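Local coordinates for Thg1-like uncharacterized protein (Bacillus thuringiensis, PDB 4KGM) that probably acts as a tRNA(His) guanylyltransferase-like nucleotidyltransferase, binding ATP and two magnesium ions in a polymerase palm-like catalytic domain, at residues Y15-E21 against E94-I100; V25-G31 against D75-I81; D48-A52 against F112-M116. All blocks are in the same frame, centred on the assembly; numbering follows the deposited sequence.

Contact 1: residues Y15-E21 against E94-I100; sequences YRIKLPE and ENNLQKI. With PO4 (phosphate ion), chain J.
The carbonyl oxygen of Ile17 is gripped by Leu97 N, which donates at 2.8 Å in a nearly straight bond (169°), and probably by a water, with the CA-H of Asn96 close by. On the far side of the Lys18-Asn96 pair, Leu19 N reaches Asn95 O, also at 2.8 Å, and the side-chain amide of Asn95 sends ND2 back to Leu19 O at 3.2 Å. This last bond comes from well above the carbonyl plane, while the oxygen lies almost in the plane of the amide. Asn95 thus holds Leu19 through both backbone and side chain. Gln98 NE2 bonds Tyr15 O at 2.9 Å; Gln98 OE1 accepts from Ala132 N of the second subunit. The motif is a single beta bridge, Lys18 with Asn96, set at the start of helix 97-119. Asn96 is the N-cap of that helix: its CG lies opposite the backbone N (chi1 -177°), which lets OD1 accept from Lys99 N. Its ND2 hangs over the centre of one face of the Arg16 guanidinium, with the two planes 82° apart. At the edge of that guanidinium a phosphate ion, probably from the crystallisation liquor, takes a bond from Arg16 NH2 to its O4 at 2.6 Å; Lys99 and Arg131 of the second subunit bind the same anion. Among the apolar groups, Ile17 CG2 lies alongside Leu97 CD2 at 3.9 Å, whereas Leu19 and Leu97 cross at about a right angle, CD2 to CD1 at 4.1 Å.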
loop_
_atom_site.group_PDB
_atom_site.type_symbol
_atom_site.label_atom_id
_atom_site.label_comp_id
_atom_site.label_asym_id
_atom_site.label_seq_id
_atom_site.Cartn_x
_atom_site.Cartn_y
_atom_site.Cartn_z
ATOM N N TYR A 15 2.379 1.138 -7.175
ATOM C CA TYR A 15 1.232 1.788 -6.557
ATOM C C TYR A 15 -0.080 1.377 -7.213
ATOM O O TYR A 15 -1.084 2.084 -7.127
ATOM C CB TYR A 15 1.421 3.307 -6.534
ATOM C CG TYR A 15 2.618 3.692 -5.700
ATOM C CD1 TYR A 15 2.526 3.763 -4.316
ATOM C CD2 TYR A 15 3.851 3.934 -6.291
ATOM C CE1 TYR A 15 3.623 4.089 -3.544
ATOM C CE2 TYR A 15 4.954 4.262 -5.526
ATOM C CZ TYR A 15 4.833 4.336 -4.152
ATOM O OH TYR A 15 5.926 4.661 -3.385
ATOM N N ARG A 16 -0.059 0.217 -7.861
ATOM C CA ARG A 16 -1.278 -0.394 -8.364
ATOM C C ARG A 16 -1.957 -1.121 -7.212
ATOM O O ARG A 16 -1.929 -2.347 -7.121
ATOM C CB ARG A 16 -0.976 -1.362 -9.506
ATOM C CG ARG A 16 -2.214 -1.853 -10.231
ATOM C CD ARG A 16 -1.860 -2.691 -11.445
ATOM N NE ARG A 16 -3.050 -3.026 -12.219
ATOM C CZ ARG A 16 -3.585 -2.236 -13.146
ATOM N NH1 ARG A 16 -3.034 -1.060 -13.417
ATOM N NH2 ARG A 16 -4.673 -2.619 -13.800
ATOM N N ILE A 17 -2.562 -0.345 -6.324
ATOM C CA ILE A 17 -3.162 -0.882 -5.116
ATOM C C ILE A 17 -4.564 -1.412 -5.390
ATOM O O ILE A 17 -5.350 -0.784 -6.100
ATOM C CB ILE A 17 -3.194 0.190 -4.007
ATOM C CG1 ILE A 17 -1.781 0.741 -3.786
ATOM C CG2 ILE A 17 -3.760 -0.377 -2.720
ATOM C CD1 ILE A 17 -1.707 1.858 -2.785
ATOM N N LYS A 18 -4.866 -2.583 -4.840
ATOM C CA LYS A 18 -6.198 -3.158 -4.962
ATOM C C LYS A 18 -6.802 -3.461 -3.598
ATOM O O LYS A 18 -6.127 -3.976 -2.707
ATOM C CB LYS A 18 -6.171 -4.428 -5.817
ATOM C CG LYS A 18 -5.993 -4.171 -7.304
ATOM C CD LYS A 18 -6.171 -5.447 -8.107
ATOM C CE LYS A 18 -6.192 -5.168 -9.601
ATOM N NZ LYS A 18 -6.328 -6.420 -10.396
ATOM N N LEU A 19 -8.077 -3.128 -3.440
ATOM C CA LEU A 19 -8.806 -3.452 -2.224
ATOM C C LEU A 19 -9.169 -4.931 -2.232
ATOM O O LEU A 19 -9.520 -5.478 -3.279
ATOM C CB LEU A 19 -10.080 -2.609 -2.125
ATOM C CG LEU A 19 -9.920 -1.092 -2.014
ATOM C CD1 LEU A 19 -11.257 -0.400 -2.221
ATOM C CD2 LEU A 19 -9.327 -0.712 -0.664
ATOM N N PRO A 20 -9.076 -5.588 -1.066
ATOM C CA PRO A 20 -9.525 -6.979 -0.959
ATOM C C PRO A 20 -10.999 -7.086 -1.332
ATOM O O PRO A 20 -11.785 -6.217 -0.959
ATOM C CB PRO A 20 -9.311 -7.311 0.526
ATOM C CG PRO A 20 -9.143 -5.992 1.212
ATOM C CD PRO A 20 -8.519 -5.088 0.201
ATOM N N GLU A 21 -11.354 -8.132 -2.070
ATOM C CA GLU A 21 -12.703 -8.287 -2.600
ATOM C C GLU A 21 -13.667 -8.889 -1.582
ATOM O O GLU A 21 -13.285 -9.196 -0.452
ATOM C CB GLU A 21 -12.678 -9.156 -3.861
ATOM C CG GLU A 21 -11.788 -8.619 -4.975
ATOM C CD GLU A 21 -11.709 -9.559 -6.167
ATOM O OE1 GLU A 21 -12.446 -10.566 -6.183
ATOM O OE2 GLU A 21 -10.904 -9.295 -7.086
ATOM N N GLU A 94 -12.102 -3.774 -10.830
ATOM C CA GLU A 94 -11.397 -4.844 -10.125
ATOM C C GLU A 94 -10.841 -4.376 -8.782
ATOM O O GLU A 94 -9.777 -4.823 -8.352
ATOM C CB GLU A 94 -10.280 -5.426 -10.996
ATOM C CG GLU A 94 -10.758 -5.968 -12.331
ATOM C CD GLU A 94 -9.616 -6.257 -13.283
ATOM O OE1 GLU A 94 -8.589 -5.547 -13.214
ATOM O OE2 GLU A 94 -9.743 -7.194 -14.099
ATOM N N ASN A 95 -11.576 -3.477 -8.131
ATOM C CA ASN A 95 -11.181 -2.905 -6.842
ATOM C C ASN A 95 -9.841 -2.163 -6.850
ATOM O O ASN A 95 -9.170 -2.068 -5.821
ATOM C CB ASN A 95 -11.222 -3.958 -5.728
ATOM C CG ASN A 95 -12.505 -3.899 -4.914
ATOM O OD1 ASN A 95 -13.485 -3.272 -5.320
ATOM N ND2 ASN A 95 -12.502 -4.549 -3.756
ATOM N N ASN A 96 -9.467 -1.634 -8.011
ATOM C CA ASN A 96 -8.296 -0.772 -8.135
ATOM C C ASN A 96 -8.501 0.532 -7.359
ATOM O O ASN A 96 -9.389 1.317 -7.685
ATOM C CB ASN A 96 -8.022 -0.476 -9.614
ATOM C CG ASN A 96 -6.764 0.351 -9.831
ATOM O OD1 ASN A 96 -6.635 1.465 -9.326
ATOM N ND2 ASN A 96 -5.830 -0.196 -10.598
ATOM N N LEU A 97 -7.668 0.759 -6.348
ATOM C CA LEU A 97 -7.830 1.904 -5.452
ATOM C C LEU A 97 -7.828 3.256 -6.172
ATOM O O LEU A 97 -8.794 4.009 -6.080
ATOM C CB LEU A 97 -6.761 1.891 -4.355
ATOM C CG LEU A 97 -6.865 2.992 -3.291
ATOM C CD1 LEU A 97 -8.081 2.781 -2.391
ATOM C CD2 LEU A 97 -5.595 3.077 -2.464
ATOM N N GLN A 98 -6.747 3.555 -6.889
ATOM C CA GLN A 98 -6.596 4.856 -7.539
ATOM C C GLN A 98 -7.641 5.108 -8.620
ATOM O O GLN A 98 -7.995 6.253 -8.892
ATOM C CB GLN A 98 -5.196 5.020 -8.128
ATOM C CG GLN A 98 -4.094 5.151 -7.092
ATOM C CD GLN A 98 -2.798 5.654 -7.693
ATOM O OE1 GLN A 98 -2.680 6.829 -8.042
ATOM N NE2 GLN A 98 -1.818 4.766 -7.821
ATOM N N LYS A 99 -8.133 4.040 -9.236
ATOM C CA LYS A 99 -9.117 4.180 -10.299
ATOM C C LYS A 99 -10.511 4.429 -9.726
ATOM O O LYS A 99 -11.258 5.259 -10.238
ATOM C CB LYS A 99 -9.107 2.952 -11.214
ATOM C CG LYS A 99 -9.219 3.295 -12.690
ATOM C CD LYS A 99 -8.989 2.080 -13.564
ATOM C CE LYS A 99 -9.060 2.445 -15.039
ATOM N NZ LYS A 99 -8.840 1.256 -15.908
ATOM N N ILE A 100 -10.854 3.715 -8.659
ATOM C CA ILE A 100 -12.144 3.897 -8.005
ATOM C C ILE A 100 -12.289 5.318 -7.459
ATOM O O ILE A 100 -13.323 5.955 -7.638
ATOM C CB ILE A 100 -12.348 2.883 -6.861
ATOM C CG1 ILE A 100 -12.549 1.476 -7.424
ATOM C CG2 ILE A 100 -13.545 3.266 -6.009
ATOM C CD1 ILE A 100 -12.715 0.415 -6.355
HETATM P P PO4 J . -5.287 -0.119 -16.631
HETATM O O1 PO4 J . -5.450 -0.866 -17.934
HETATM O O2 PO4 J . -3.832 0.241 -16.443
HETATM O O3 PO4 J . -6.120 1.142 -16.661
HETATM O O4 PO4 J . -5.753 -0.994 -15.491
HETATM O O HOH W 1 -3.565 2.127 -9.590
HETATM O O HOH W 2 -4.648 1.816 -7.129
HETATM O O HOH W 3 -14.113 -5.342 -1.656
HETATM O O HOH W 4 -8.954 -7.524 -7.647
#

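Contact 2: residues V25-G31 against D75-I81; sequences VIVRIDG and DEISILI. With MG (magnesium ion), chain G; MG (magnesium ion), chain H; ATP (adenosine-5'-triphosphate), chain E.
Backbone bonding joins Val25-Gly31 and Asp75-Ile81 in an antiparallel pair, the strand segments running at 169° to each other. Val25 with Ile81, Val27 with Ile79 and Ile29 with Ile77 are the hydrogen-bonded pairs, each closed by two bonds, as between Ile77 N and Ile29 O at 2.6 Å. Gly31 N to Asp75 O carries the pairing to the nucleotide. There the interaction becomes metal coordination. One magnesium ion is bound by Asp30 OD1 at 2.1 Å, by Asp75 OD2 and Gly31 O, and by one oxygen from each ATP phosphate. The second takes Asp30 OD2 at 2.3 Å, Asp75 OD1, a water and ATP O2A, which both metals share. Asp30 holds CG anti to the backbone N (chi1 -169°), bringing its carboxylate to the metals. Both aspartates bridge the two ions, their planes 81° apart, as in the two-metal sites of polymerase palm domains. Apolar contacts fill one face, where Val27 CG2 meets Ile81 CD1 at 3.7 Å. The other face is apolar where Ile26 CD1 meets Leu80 CD1 at 3.8 Å and polar from Arg28 and Ser78 toward the metals. Arg28 CD touches Glu76 OE1, but no N-H points at that oxygen, so the attraction is probably one of charge. Glu76 forms a salt bridge with Arg147, and Arg28 one with Glu12 of the second subunit; Arg28 and Ser78 also bond Tyr143. Strands 128-134 and 67-73 flank the pair, helix 97-119 packs on the Val27 face, and helix 140-160 covers that of Ile26.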
loop_
_atom_site.group_PDB
_atom_site.type_symbol
_atom_site.label_atom_id
_atom_site.label_comp_id
_atom_site.label_asym_id
_atom_site.label_seq_id
_atom_site.Cartn_x
_atom_site.Cartn_y
_atom_site.Cartn_z
ATOM N N VAL A 25 -17.319 -1.711 0.363
ATOM C CA VAL A 25 -16.437 -0.619 -0.035
ATOM C C VAL A 25 -17.139 0.727 0.139
ATOM O O VAL A 25 -18.290 0.893 -0.264
ATOM C CB VAL A 25 -15.975 -0.770 -1.503
ATOM C CG1 VAL A 25 -15.330 0.514 -2.001
ATOM C CG2 VAL A 25 -15.015 -1.943 -1.639
ATOM N N ILE A 26 -16.442 1.679 0.750
ATOM C CA ILE A 26 -16.967 3.026 0.918
ATOM C C ILE A 26 -16.131 4.034 0.136
ATOM O O ILE A 26 -14.905 4.063 0.256
ATOM C CB ILE A 26 -16.992 3.441 2.401
ATOM C CG1 ILE A 26 -17.984 2.578 3.181
ATOM C CG2 ILE A 26 -17.354 4.912 2.538
ATOM C CD1 ILE A 26 -19.421 2.793 2.774
ATOM N N VAL A 27 -16.802 4.855 -0.668
ATOM C CA VAL A 27 -16.143 5.935 -1.393
ATOM C C VAL A 27 -16.689 7.284 -0.940
ATOM O O VAL A 27 -17.897 7.519 -0.994
ATOM C CB VAL A 27 -16.362 5.810 -2.909
ATOM C CG1 VAL A 27 -15.704 6.977 -3.635
ATOM C CG2 VAL A 27 -15.820 4.483 -3.418
ATOM N N ARG A 28 -15.806 8.168 -0.486
ATOM C CA ARG A 28 -16.224 9.519 -0.126
ATOM C C ARG A 28 -15.641 10.572 -1.068
ATOM O O ARG A 28 -14.447 10.571 -1.367
ATOM C CB ARG A 28 -15.898 9.857 1.337
ATOM C CG ARG A 28 -16.516 11.184 1.792
ATOM C CD ARG A 28 -16.519 11.361 3.308
ATOM N NE ARG A 28 -15.182 11.577 3.855
ATOM C CZ ARG A 28 -14.545 10.709 4.634
ATOM N NH1 ARG A 28 -15.126 9.565 4.969
ATOM N NH2 ARG A 28 -13.328 10.987 5.085
ATOM N N ILE A 29 -16.504 11.457 -1.542
ATOM C CA ILE A 29 -16.103 12.542 -2.418
ATOM C C ILE A 29 -16.382 13.862 -1.712
ATOM O O ILE A 29 -17.480 14.087 -1.244
ATOM C CB ILE A 29 -16.869 12.466 -3.754
ATOM C CG1 ILE A 29 -16.403 11.265 -4.557
ATOM C CG2 ILE A 29 -16.679 13.723 -4.573
ATOM C CD1 ILE A 29 -17.472 10.679 -5.439
ATOM N N ASP A 30 -15.381 14.723 -1.627
ATOM C CA ASP A 30 -15.530 15.998 -0.929
ATOM C C ASP A 30 -15.090 17.177 -1.793
ATOM O O ASP A 30 -14.002 17.165 -2.367
ATOM C CB ASP A 30 -14.742 15.984 0.384
ATOM C CG ASP A 30 -15.070 17.170 1.276
ATOM O OD1 ASP A 30 -14.466 18.247 1.085
ATOM O OD2 ASP A 30 -15.929 17.024 2.171
ATOM N N GLY A 31 -15.944 18.195 -1.877
ATOM C CA GLY A 31 -15.667 19.372 -2.682
ATOM C C GLY A 31 -14.422 20.119 -2.244
ATOM O O GLY A 31 -14.193 20.319 -1.053
ATOM N N ASP A 75 -20.800 19.372 1.462
ATOM C CA ASP A 75 -20.112 19.238 0.182
ATOM C C ASP A 75 -19.473 17.861 0.021
ATOM O O ASP A 75 -18.561 17.684 -0.786
ATOM C CB ASP A 75 -19.043 20.321 0.035
ATOM C CG ASP A 75 -17.901 20.148 1.017
ATOM O OD1 ASP A 75 -18.142 19.616 2.122
ATOM O OD2 ASP A 75 -16.763 20.539 0.681
ATOM N N GLU A 76 -19.951 16.887 0.789
ATOM C CA GLU A 76 -19.385 15.547 0.731
ATOM C C GLU A 76 -20.397 14.513 0.248
ATOM O O GLU A 76 -21.603 14.659 0.455
ATOM C CB GLU A 76 -18.808 15.132 2.085
ATOM C CG GLU A 76 -19.843 14.624 3.070
ATOM C CD GLU A 76 -19.219 14.032 4.313
ATOM O OE1 GLU A 76 -18.113 14.472 4.692
ATOM O OE2 GLU A 76 -19.830 13.119 4.904
ATOM N N ILE A 77 -19.891 13.471 -0.405
ATOM C CA ILE A 77 -20.728 12.395 -0.921
ATOM C C ILE A 77 -20.119 11.034 -0.591
ATOM O O ILE A 77 -19.046 10.691 -1.086
ATOM C CB ILE A 77 -20.904 12.500 -2.449
ATOM C CG1 ILE A 77 -21.647 13.784 -2.822
ATOM C CG2 ILE A 77 -21.647 11.292 -2.985
ATOM C CD1 ILE A 77 -21.895 13.930 -4.305
ATOM N N SER A 78 -20.804 10.267 0.251
ATOM C CA SER A 78 -20.358 8.922 0.594
ATOM C C SER A 78 -21.150 7.883 -0.189
ATOM O O SER A 78 -22.372 7.972 -0.291
ATOM C CB SER A 78 -20.494 8.663 2.095
ATOM O OG SER A 78 -19.548 9.416 2.834
ATOM N N ILE A 79 -20.445 6.899 -0.740
ATOM C CA ILE A 79 -21.081 5.857 -1.536
ATOM C C ILE A 79 -20.748 4.467 -1.001
ATOM O O ILE A 79 -19.576 4.123 -0.833
ATOM C CB ILE A 79 -20.646 5.941 -3.009
ATOM C CG1 ILE A 79 -20.849 7.363 -3.541
ATOM C CG2 ILE A 79 -21.406 4.923 -3.850
ATOM C CD1 ILE A 79 -20.166 7.627 -4.861
ATOM N N LEU A 80 -21.782 3.676 -0.726
ATOM C CA LEU A 80 -21.597 2.297 -0.286
ATOM C C LEU A 80 -21.607 1.346 -1.473
ATOM O O LEU A 80 -22.601 1.249 -2.196
ATOM C CB LEU A 80 -22.684 1.886 0.710
ATOM C CG LEU A 80 -22.790 0.381 0.981
ATOM C CD1 LEU A 80 -21.521 -0.156 1.628
ATOM C CD2 LEU A 80 -24.005 0.060 1.834
ATOM N N ILE A 81 -20.496 0.643 -1.668
ATOM C CA ILE A 81 -20.382 -0.324 -2.751
ATOM C C ILE A 81 -20.193 -1.731 -2.195
ATOM O O ILE A 81 -19.343 -1.957 -1.333
ATOM C CB ILE A 81 -19.196 0.003 -3.676
ATOM C CG1 ILE A 81 -19.199 1.487 -4.049
ATOM C CG2 ILE A 81 -19.238 -0.862 -4.922
ATOM C CD1 ILE A 81 -18.002 1.907 -4.870
HETATM MG MG MG G . -14.671 20.361 1.043
HETATM MG MG MG H . -16.339 18.926 3.458
HETATM P PG ATP E . -11.385 21.619 1.614
HETATM O O1G ATP E . -10.961 21.328 3.034
HETATM O O2G ATP E . -10.244 21.853 0.651
HETATM O O3G ATP E . -12.442 20.676 1.091
HETATM P PB ATP E . -13.656 23.225 2.122
HETATM O O1B ATP E . -14.507 22.427 1.162
HETATM O O2B ATP E . -13.930 24.700 2.287
HETATM O O3B ATP E . -12.104 23.061 1.720
HETATM P PA ATP E . -15.123 21.959 4.117
HETATM O O1A ATP E . -15.027 21.740 5.607
HETATM O O2A ATP E . -15.519 20.826 3.201
HETATM O O3A ATP E . -13.729 22.562 3.587
HETATM O "O5'" ATP E . -16.108 23.200 3.828
HETATM C "C5'" ATP E . -17.423 22.993 3.320
HETATM C "C4'" ATP E . -18.050 24.345 3.000
HETATM O "O4'" ATP E . -19.137 24.202 2.084
HETATM C "C3'" ATP E . -18.598 25.022 4.246
HETATM O "O3'" ATP E . -17.806 26.169 4.566
HETATM C "C2'" ATP E . -20.011 25.448 3.895
HETATM O "O2'" ATP E . -20.180 26.849 4.132
HETATM C "C1'" ATP E . -20.169 25.135 2.415
HETATM N N9 ATP E . -21.511 24.564 2.131
HETATM C C8 ATP E . -21.859 23.267 2.224
HETATM N N7 ATP E . -23.163 23.085 1.892
HETATM C C5 ATP E . -23.672 24.289 1.574
HETATM C C6 ATP E . -24.987 24.812 1.134
HETATM N N6 ATP E . -26.049 23.987 0.962
HETATM N N1 ATP E . -25.090 26.141 0.908
HETATM C C2 ATP E . -24.044 26.970 1.074
HETATM N N3 ATP E . -22.825 26.566 1.471
HETATM C C4 ATP E . -22.579 25.260 1.732
HETATM O O HOH W 5 -15.455 17.827 4.830
#

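Contact 3: residues D48-A52 against F112-M116; sequences DLAEA and FNEVM. With ATP (adenosine-5'-triphosphate), chain E.
Leu49 and Phe112 each carry CG opposite the backbone N (chi1 -180° and -171°), a setting that brings Leu49 CD1 and the Phe112 ring together between helices 47-63 and 97-119. There Leu49 CD1 meets Phe112 CZ at 3.5 Å, the methyl arriving at the edge of the ring and near its plane. Met116 bends at its second torsion and brings CE to the same methyl, 3.6 Å from Leu49 CD1. That one branch of Leu49 is thus touched by a ring edge and, roughly at right angles to it, by a thioether methyl.

About a turn further along helix 47-63, Ala52 offers only its CB, yet three residues gather round it: Met116 SD at 3.7 Å, Phe112 CE1 at 3.9 Å and Val115 CG1 at 4.0 Å. Consistent with the small side chain, the CA atoms of Ala52 and Phe112 come to 6.0 Å, while the axes of the two short segments pass 9.9 Å apart with 142° between their directions. Phe112 also meets the rings of Phe53 and Phe128, the latter edge-to-face, which carries the packing on to strand 128-134.

The other branch of Leu49 serves the nucleotide: CD2 rests against the adenine, 3.5 Å from ATP C6. The side chains that meet are apolar, so shape and burial rather than directional bonds set how the helices fit; toward the base, Leu49 likewise offers the adenine a hydrophobic surface and no base-specific bond.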
loop_
_atom_site.group_PDB
_atom_site.type_symbol
_atom_site.label_atom_id
_atom_site.label_comp_id
_atom_site.label_asym_id
_atom_site.label_seq_id
_atom_site.Cartn_x
_atom_site.Cartn_y
_atom_site.Cartn_z
ATOM N N ASP A 48 -30.610 25.276 -4.467
ATOM C CA ASP A 48 -30.045 25.021 -5.790
ATOM C C ASP A 48 -28.766 24.194 -5.713
ATOM O O ASP A 48 -28.567 23.267 -6.499
ATOM C CB ASP A 48 -29.779 26.335 -6.529
ATOM C CG ASP A 48 -31.040 26.945 -7.105
ATOM O OD1 ASP A 48 -31.957 26.179 -7.473
ATOM O OD2 ASP A 48 -31.115 28.189 -7.193
ATOM N N LEU A 49 -27.901 24.536 -4.763
ATOM C CA LEU A 49 -26.643 23.825 -4.579
ATOM C C LEU A 49 -26.890 22.395 -4.110
ATOM O O LEU A 49 -26.283 21.450 -4.615
ATOM C CB LEU A 49 -25.758 24.557 -3.570
ATOM C CG LEU A 49 -24.397 23.921 -3.286
ATOM C CD1 LEU A 49 -23.495 24.017 -4.504
ATOM C CD2 LEU A 49 -23.742 24.564 -2.075
ATOM N N ALA A 50 -27.792 22.246 -3.144
ATOM C CA ALA A 50 -28.113 20.938 -2.590
ATOM C C ALA A 50 -28.718 20.006 -3.639
ATOM O O ALA A 50 -28.407 18.818 -3.672
ATOM C CB ALA A 50 -29.048 21.083 -1.401
ATOM N N GLU A 51 -29.577 20.548 -4.497
ATOM C CA GLU A 51 -30.214 19.752 -5.544
ATOM C C GLU A 51 -29.244 19.412 -6.672
ATOM O O GLU A 51 -29.510 18.526 -7.485
ATOM C CB GLU A 51 -31.445 20.470 -6.101
ATOM C CG GLU A 51 -32.626 20.497 -5.147
ATOM C CD GLU A 51 -33.842 21.183 -5.738
ATOM O OE1 GLU A 51 -33.794 21.564 -6.927
ATOM O OE2 GLU A 51 -34.846 21.340 -5.010
ATOM N N ALA A 52 -28.124 20.127 -6.721
ATOM C CA ALA A 52 -27.081 19.846 -7.698
ATOM C C ALA A 52 -26.253 18.652 -7.235
ATOM O O ALA A 52 -25.761 17.869 -8.050
ATOM C CB ALA A 52 -26.198 21.065 -7.900
ATOM N N PHE A 112 -21.821 17.578 -11.607
ATOM C CA PHE A 112 -22.024 18.745 -10.753
ATOM C C PHE A 112 -21.824 20.050 -11.517
ATOM O O PHE A 112 -22.684 20.931 -11.488
ATOM C CB PHE A 112 -21.087 18.695 -9.544
ATOM C CG PHE A 112 -21.381 19.736 -8.504
ATOM C CD1 PHE A 112 -22.309 19.491 -7.506
ATOM C CD2 PHE A 112 -20.726 20.957 -8.518
ATOM C CE1 PHE A 112 -22.580 20.444 -6.545
ATOM C CE2 PHE A 112 -20.994 21.914 -7.559
ATOM C CZ PHE A 112 -21.921 21.656 -6.572
ATOM N N ASN A 113 -20.688 20.169 -12.197
ATOM C CA ASN A 113 -20.399 21.355 -12.992
ATOM C C ASN A 113 -21.449 21.596 -14.075
ATOM O O ASN A 113 -21.852 22.734 -14.306
ATOM C CB ASN A 113 -19.002 21.266 -13.611
ATOM C CG ASN A 113 -17.909 21.696 -12.650
ATOM O OD1 ASN A 113 -18.031 22.713 -11.965
ATOM N ND2 ASN A 113 -16.830 20.921 -12.594
ATOM N N GLU A 114 -21.891 20.523 -14.726
ATOM C CA GLU A 114 -22.906 20.621 -15.771
ATOM C C GLU A 114 -24.208 21.223 -15.250
ATOM O O GLU A 114 -24.734 22.179 -15.819
ATOM C CB GLU A 114 -23.191 19.248 -16.382
ATOM C CG GLU A 114 -24.432 19.222 -17.266
ATOM C CD GLU A 114 -24.768 17.833 -17.775
ATOM O OE1 GLU A 114 -24.332 17.484 -18.893
ATOM O OE2 GLU A 114 -25.477 17.092 -17.061
ATOM N N VAL A 115 -24.721 20.651 -14.165
ATOM C CA VAL A 115 -25.974 21.099 -13.570
ATOM C C VAL A 115 -25.866 22.521 -13.023
ATOM O O VAL A 115 -26.764 23.342 -13.216
ATOM C CB VAL A 115 -26.426 20.147 -12.441
ATOM C CG1 VAL A 115 -27.592 20.743 -11.661
ATOM C CG2 VAL A 115 -26.798 18.788 -13.014
ATOM N N MET A 116 -24.758 22.810 -12.353
ATOM C CA MET A 116 -24.580 24.100 -11.701
ATOM C C MET A 116 -24.453 25.245 -12.705
ATOM O O MET A 116 -24.800 26.385 -12.400
ATOM C CB MET A 116 -23.365 24.066 -10.773
ATOM C CG MET A 116 -23.503 24.959 -9.558
ATOM S SD MET A 116 -24.844 24.444 -8.466
ATOM C CE MET A 116 -24.883 25.820 -7.324
HETATM P PG ATP E . -11.385 21.619 1.614
HETATM O O1G ATP E . -10.961 21.328 3.034
HETATM O O2G ATP E . -10.244 21.853 0.651
HETATM O O3G ATP E . -12.442 20.676 1.091
HETATM P PB ATP E . -13.656 23.225 2.122
HETATM O O1B ATP E . -14.507 22.427 1.162
HETATM O O2B ATP E . -13.930 24.700 2.287
HETATM O O3B ATP E . -12.104 23.061 1.720
HETATM P PA ATP E . -15.123 21.959 4.117
HETATM O O1A ATP E . -15.027 21.740 5.607
HETATM O O2A ATP E . -15.519 20.826 3.201
HETATM O O3A ATP E . -13.729 22.562 3.587
HETATM O "O5'" ATP E . -16.108 23.200 3.828
HETATM C "C5'" ATP E . -17.423 22.993 3.320
HETATM C "C4'" ATP E . -18.050 24.345 3.000
HETATM O "O4'" ATP E . -19.137 24.202 2.084
HETATM C "C3'" ATP E . -18.598 25.022 4.246
HETATM O "O3'" ATP E . -17.806 26.169 4.566
HETATM C "C2'" ATP E . -20.011 25.448 3.895
HETATM O "O2'" ATP E . -20.180 26.849 4.132
HETATM C "C1'" ATP E . -20.169 25.135 2.415
HETATM N N9 ATP E . -21.511 24.564 2.131
HETATM C C8 ATP E . -21.859 23.267 2.224
HETATM N N7 ATP E . -23.163 23.085 1.892
HETATM C C5 ATP E . -23.672 24.289 1.574
HETATM C C6 ATP E . -24.987 24.812 1.134
HETATM N N6 ATP E . -26.049 23.987 0.962
HETATM N N1 ATP E . -25.090 26.141 0.908
HETATM C C2 ATP E . -24.044 26.970 1.074
HETATM N N3 ATP E . -22.825 26.566 1.471
HETATM C C4 ATP E . -22.579 25.260 1.732
#

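How the contacts relate
From the N terminus, segment 15-21 comes first, and contact 1, made when it meets 94-100, closes the longest of the three loops. Contact 2 is nested inside it, joining strand 25-31 to strand 76-81. Contact 3 crosses both: 48-52 lies within their loops, but its partner 112-116 follows them in the chain. Helix 97-119 is shared, its start held by the loop before strand 25-31 and its later part by helix 47-63, with the centres of contacts 1 and 3 about 29 Å apart. Contacts 1 and 2 touch where Ile100 packs on Val27. Contacts 2 and 3 do not touch, but meet the same ATP, at its phosphates and its adenine respectively.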